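Local atomic coordinates of gamma-glutamyl-gamma-aminobutyraldehyde dehydrogenase (Burkholderia cenocepacia, PDB entry 4LIH), a protein that probably oxidises aldehydes such as gamma-glutamyl-gamma-aminobutyraldehyde to the corresponding carboxylic acids with NAD(P)+ as electron acceptor. Residues A69-A74 with R242-I247; L237-L240 with C246-F249; P188-G193 with A222-V227. All coordinates share one frame; numbering follows the deposited sequence.

Interaction 1 of 3, residues A69-A74 with R242-I247; sequences AAVAAA and RDVDCI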
# COMPACT_ATOMS: atom_id res chain seq x y z
N ALA A 69 -7.40 29.09 27.04
CA ALA A 69 -6.24 28.56 27.74
C ALA A 69 -5.80 27.17 27.19
O ALA A 69 -4.59 26.92 26.99
CB ALA A 69 -6.49 28.49 29.23
N ALA A 70 -6.80 26.30 26.94
CA ALA A 70 -6.58 24.94 26.43
C ALA A 70 -5.98 24.99 25.04
O ALA A 70 -5.00 24.35 24.77
CB ALA A 70 -7.88 24.16 26.42
N VAL A 71 -6.57 25.81 24.16
CA VAL A 71 -6.09 25.96 22.81
C VAL A 71 -4.67 26.55 22.73
O VAL A 71 -3.86 26.10 21.92
CB VAL A 71 -7.08 26.78 21.94
CG1 VAL A 71 -6.44 27.17 20.62
CG2 VAL A 71 -8.37 25.99 21.71
N ALA A 72 -4.38 27.53 23.58
CA ALA A 72 -3.06 28.15 23.65
C ALA A 72 -1.99 27.16 24.08
O ALA A 72 -0.89 27.13 23.49
CB ALA A 72 -3.09 29.36 24.59
N ALA A 73 -2.32 26.35 25.08
CA ALA A 73 -1.39 25.33 25.59
C ALA A 73 -1.11 24.25 24.53
O ALA A 73 -0.00 23.75 24.38
CB ALA A 73 -1.94 24.68 26.87
N ALA A 74 -2.16 23.88 23.82
CA ALA A 74 -2.08 22.92 22.72
C ALA A 74 -1.20 23.43 21.59
O ALA A 74 -0.37 22.69 21.01
CB ALA A 74 -3.47 22.66 22.21
N ARG A 242 -9.58 30.48 15.91
CA ARG A 242 -8.60 30.82 14.88
C ARG A 242 -7.30 29.99 14.96
O ARG A 242 -6.52 29.94 14.00
CB ARG A 242 -8.28 32.33 14.95
N ASP A 243 -7.13 29.28 16.06
CA ASP A 243 -5.92 28.56 16.33
C ASP A 243 -6.06 27.05 16.46
O ASP A 243 -5.13 26.35 16.90
CB ASP A 243 -5.34 29.08 17.60
CG ASP A 243 -3.89 29.02 17.57
OD1 ASP A 243 -3.39 28.90 16.43
OD2 ASP A 243 -3.29 29.07 18.64
N VAL A 244 -7.24 26.57 16.12
CA VAL A 244 -7.55 25.14 16.03
C VAL A 244 -7.47 24.83 14.50
O VAL A 244 -7.99 25.56 13.68
CB VAL A 244 -8.95 24.86 16.57
CG1 VAL A 244 -9.46 23.47 16.20
CG2 VAL A 244 -8.97 25.06 18.10
N ASP A 245 -6.85 23.71 14.17
CA ASP A 245 -6.56 23.36 12.80
C ASP A 245 -7.52 22.31 12.25
O ASP A 245 -7.60 22.11 11.05
CB ASP A 245 -5.14 22.81 12.74
CG ASP A 245 -4.10 23.85 13.17
OD1 ASP A 245 -4.01 24.88 12.46
OD2 ASP A 245 -3.36 23.63 14.14
N CYS A 246 -8.24 21.64 13.13
CA CYS A 246 -9.10 20.52 12.78
C CYS A 246 -10.11 20.32 13.86
O CYS A 246 -9.75 20.43 15.00
CB CYS A 246 -8.27 19.24 12.63
SG CYS A 246 -9.25 17.74 12.58
N ILE A 247 -11.37 20.05 13.52
CA ILE A 247 -12.37 19.73 14.50
C ILE A 247 -13.05 18.41 14.09
O ILE A 247 -13.52 18.30 12.94
CB ILE A 247 -13.41 20.87 14.74
CG1 ILE A 247 -14.35 20.47 15.88
CG2 ILE A 247 -14.22 21.17 13.47
CD1 ILE A 247 -15.05 21.62 16.57

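Interaction 2 of 3, residues L237-L240 with C246-F249; sequences LLAL and CIAF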
# COMPACT_ATOMS: atom_id res chain seq x y z
N LEU A 237 -17.00 27.44 20.42
CA LEU A 237 -15.83 28.27 20.45
C LEU A 237 -14.68 27.51 19.81
O LEU A 237 -13.85 28.10 19.18
CB LEU A 237 -15.49 28.72 21.88
CG LEU A 237 -16.48 29.71 22.57
CD1 LEU A 237 -16.17 29.76 24.06
CD2 LEU A 237 -16.43 31.12 22.00
N LEU A 238 -14.65 26.20 19.99
CA LEU A 238 -13.63 25.38 19.34
C LEU A 238 -13.84 25.32 17.80
O LEU A 238 -12.89 25.34 17.04
CB LEU A 238 -13.56 23.98 19.96
CG LEU A 238 -12.96 23.90 21.37
CD1 LEU A 238 -13.23 22.57 22.07
CD2 LEU A 238 -11.47 24.14 21.35
N ALA A 239 -15.09 25.28 17.35
CA ALA A 239 -15.34 25.29 15.93
C ALA A 239 -14.99 26.63 15.31
O ALA A 239 -14.53 26.69 14.16
CB ALA A 239 -16.77 24.84 15.63
N LEU A 240 -15.10 27.71 16.08
CA LEU A 240 -14.77 29.06 15.61
C LEU A 240 -13.31 29.46 15.78
O LEU A 240 -12.86 30.44 15.18
CB LEU A 240 -15.63 30.12 16.34
CG LEU A 240 -17.10 30.10 15.98
CD1 LEU A 240 -17.97 30.77 17.05
CD2 LEU A 240 -17.27 30.78 14.62
N CYS A 246 -8.24 21.64 13.13
CA CYS A 246 -9.10 20.52 12.78
C CYS A 246 -10.11 20.32 13.86
O CYS A 246 -9.75 20.43 15.00
CB CYS A 246 -8.27 19.24 12.63
SG CYS A 246 -9.25 17.74 12.58
N ILE A 247 -11.37 20.05 13.52
CA ILE A 247 -12.37 19.73 14.50
C ILE A 247 -13.05 18.41 14.09
O ILE A 247 -13.52 18.30 12.94
CB ILE A 247 -13.41 20.87 14.74
CG1 ILE A 247 -14.35 20.47 15.88
CG2 ILE A 247 -14.22 21.17 13.47
CD1 ILE A 247 -15.05 21.62 16.57
N ALA A 248 -13.07 17.46 15.00
CA ALA A 248 -13.70 16.13 14.86
C ALA A 248 -14.87 16.01 15.83
O ALA A 248 -14.68 16.18 17.03
CB ALA A 248 -12.67 15.03 15.15
N PHE A 249 -16.08 15.73 15.30
CA PHE A 249 -17.34 15.77 16.03
C PHE A 249 -18.11 14.48 15.78
O PHE A 249 -18.11 13.93 14.68
CB PHE A 249 -18.15 16.99 15.56
CG PHE A 249 -19.58 17.04 16.05
CD1 PHE A 249 -19.89 17.59 17.25
CD2 PHE A 249 -20.63 16.57 15.26
CE1 PHE A 249 -21.18 17.66 17.72
CE2 PHE A 249 -21.93 16.64 15.70
CZ PHE A 249 -22.22 17.18 16.94

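Interaction 3 of 3, residues P188-G193 with A222-V227; sequences PALAAG and AGVFNV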
# COMPACT_ATOMS: atom_id res chain seq x y z
N PRO A 188 -6.14 8.13 17.38
CA PRO A 188 -5.38 8.49 16.16
C PRO A 188 -4.79 9.92 16.14
O PRO A 188 -3.69 10.14 15.62
CB PRO A 188 -6.43 8.36 15.06
CG PRO A 188 -7.76 8.41 15.75
CD PRO A 188 -7.54 7.76 17.09
N ALA A 189 -5.53 10.91 16.65
CA ALA A 189 -5.01 12.28 16.59
C ALA A 189 -3.65 12.38 17.32
O ALA A 189 -2.74 13.02 16.82
CB ALA A 189 -5.99 13.31 17.14
N LEU A 190 -3.54 11.76 18.49
CA LEU A 190 -2.32 11.89 19.31
C LEU A 190 -1.22 11.05 18.72
O LEU A 190 -0.08 11.42 18.78
CB LEU A 190 -2.56 11.45 20.76
CG LEU A 190 -3.38 12.45 21.56
CD1 LEU A 190 -3.85 11.79 22.83
CD2 LEU A 190 -2.59 13.75 21.84
N ALA A 191 -1.57 9.91 18.13
CA ALA A 191 -0.53 9.04 17.59
C ALA A 191 0.20 9.79 16.49
O ALA A 191 1.41 9.66 16.35
CB ALA A 191 -1.18 7.78 17.07
N ALA A 192 -0.56 10.58 15.71
CA ALA A 192 -0.00 11.37 14.61
C ALA A 192 0.91 12.54 15.09
O ALA A 192 1.72 13.10 14.35
CB ALA A 192 -1.14 11.85 13.73
N GLY A 193 0.84 12.89 16.38
CA GLY A 193 1.71 13.99 16.86
C GLY A 193 0.94 15.27 17.16
O GLY A 193 1.49 16.22 17.71
N ALA A 222 2.44 18.31 28.98
CA ALA A 222 1.50 19.36 29.31
C ALA A 222 1.04 20.03 28.03
O ALA A 222 1.86 20.40 27.15
CB ALA A 222 2.13 20.38 30.22
N GLY A 223 -0.27 20.15 27.91
CA GLY A 223 -0.86 20.83 26.78
C GLY A 223 -1.20 19.98 25.58
O GLY A 223 -1.94 20.42 24.71
N VAL A 224 -0.68 18.76 25.53
CA VAL A 224 -0.87 17.87 24.37
C VAL A 224 -2.25 17.18 24.39
O VAL A 224 -2.85 16.88 23.31
CB VAL A 224 0.30 16.89 24.28
CG1 VAL A 224 -0.01 15.77 23.28
CG2 VAL A 224 1.58 17.64 23.92
N PHE A 225 -2.77 16.98 25.62
CA PHE A 225 -4.10 16.43 25.83
C PHE A 225 -4.80 17.18 26.96
O PHE A 225 -4.36 17.14 28.09
CB PHE A 225 -4.09 14.91 26.06
CG PHE A 225 -5.48 14.28 26.10
CD1 PHE A 225 -6.36 14.35 25.02
CD2 PHE A 225 -5.91 13.63 27.24
CE1 PHE A 225 -7.62 13.76 25.10
CE2 PHE A 225 -7.15 13.09 27.35
CZ PHE A 225 -8.03 13.14 26.26
N ASN A 226 -5.82 17.96 26.58
CA ASN A 226 -6.61 18.81 27.47
C ASN A 226 -8.09 18.42 27.36
O ASN A 226 -8.58 18.08 26.27
CB ASN A 226 -6.52 20.26 27.04
CG ASN A 226 -5.10 20.70 26.73
OD1 ASN A 226 -4.34 21.05 27.63
ND2 ASN A 226 -4.72 20.60 25.46
N VAL A 227 -8.80 18.49 28.49
CA VAL A 227 -10.23 18.18 28.55
C VAL A 227 -10.95 19.40 29.16
O VAL A 227 -10.55 19.91 30.25
CB VAL A 227 -10.50 16.87 29.35
CG1 VAL A 227 -12.00 16.65 29.58
CG2 VAL A 227 -9.89 15.66 28.62

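Interaction 1 of 3, residues A69-A74 with R242-I247
V71 pushes its two methyl groups from helix 64-80 against V244 and D243, which lie in the turn leading into strand 246-250. The close-packed part is V71 against the V244 methyl and the D243 methylene: CG2 of V71 lies 3.8 Å from CG2 of V244, and the two valine side chains cross at about a right angle. The same V244 CG2 also lies 4.1 Å from V71 CG1, so it faces the fork of the helix valine. In V71 the branch CG1 stands opposite the backbone N about CA-CB (chi1 168°). From there it reaches the turn, 3.7 Å from D243 CB and 4.0 Å from D243 O. No hydrogen bond joins the two segments, and V71 and V244 are buried and meet by van der Waals packing. The looser side begins at the carboxylate of D243, a residue only partly buried and modelled in two conformers, so the place of its carboxylate is less certain than that of its CB. In the conformer described here, OD1 forms a salt bridge with R75, the residue that follows A74 on the helix. D245 OD2 makes a second salt bridge to R75 and accepts a hydrogen bond from V168 N, so that R75 ties the turn to the helix at its charged margin. The contact lies at one face of the parallel core of the mixed sheet in what is, by family, the cofactor-binding domain. A74 and V244 pack on strand 157-172, A70 and A74 on strand 195-199, and V71 leans on L238 of helix 232-240.

Interaction 2 of 3, residues L237-L240 with C246-F249
The delta methyl of I247 fits against the backbone of helix 232-240 at A239. CD1 of I247 lies 3.7 Å from both N and CA of A239, and 3.8 Å from its CB, so the methyl covers the residue's main chain as much as its side chain. L238 meets the same methyl more loosely, at 4.1 Å from its C and 4.4 Å from its CB to I247 CD1. I247 reaches that far because its longer branch is extended: CG1 is trans to the main-chain nitrogen (chi1 -175°) and CD1 carries on in nearly the same sense (chi2 158°). Helix and strand belong to the Rossmann-like nucleotide-binding domain of aldehyde dehydrogenases. Helix 232-240 is the connection that takes the chain from strand 225-227 past strands 195-199 and 157-172 to 246-250. In the next shell, I259 of helix 253-266 and A170 of strand 157-172 also touch the I247 side chain. Y262 packs on A239, while K269 NZ hydrogen-bonds to A239 O and S266 OG does so weakly. L238 also packs on A170 and on V67 of helix 64-80. The main chain of I247 bonds to R270 and W272 of strand 270-274. That strand ends at E274, the predicted active-site residue, whose side chain is about 11 Å from that of I247.

Interaction 3 of 3, residues P188-G193 with A222-V227
The carbonyl oxygen of L190, the leucine that meets V224 and F225, accepts two hydrogen bonds, from G193 N at 3.0 Å and from W83 NE1. The first belongs to the Schellman motif that ends helix 178-191, with G193 at positive phi. W83 also touches V224, so one indole serves both sides. Across the contact, L190 CD2 lies 3.5 Å from V224 O and 3.6 Å from V224 CG1, the side chains meeting at a slant. The other branch, CD1, stands 4.2 Å from CD1 of F225 and approaches the ring obliquely. With CG of L190 opposite the carbonyl carbon about CA-CB (chi1 -73°), the fork sends CD2 to V224 and CD1 to the F225 ring. The segments come from successive beta-alpha-beta units of the Rossmann-like domain: helix 178-191 links strands 157-172 and 195-199, and helix 206-218 leads on to strand 225-227. F225 fills the layer between these helices and the sheet, edge-to-face with F186 and against W98, A212 and V196. On the other face of strand 225-227, N226 folds back over the turn before it. Its ND2 donates to G223 O at 2.9 Å (N-H...O 156°), coming from above the carbonyl plane, and also to V196 O. Its OD1 accepts from D33 N.

How the interactions relate
All three contacts are buried and mainly apolar, but interaction 2 sets a methyl on helix backbone where interaction 3 sets one against an aromatic ring. Interactions 1 and 2 share strand 246-250 and its approach on one face of the sheet's parallel core; they touch where V71 CG2 lies 3.6 Å from L238 CD2, so helices 64-80 and 232-240 form one layer. Interaction 3 packs helix 178-191 against the other face. Only interaction 1 fades into a partly exposed, charged edge. A73 and A74 pack on G223 and thereby join interaction 1 to the turn of interaction 3, whereas interactions 2 and 3 do not touch.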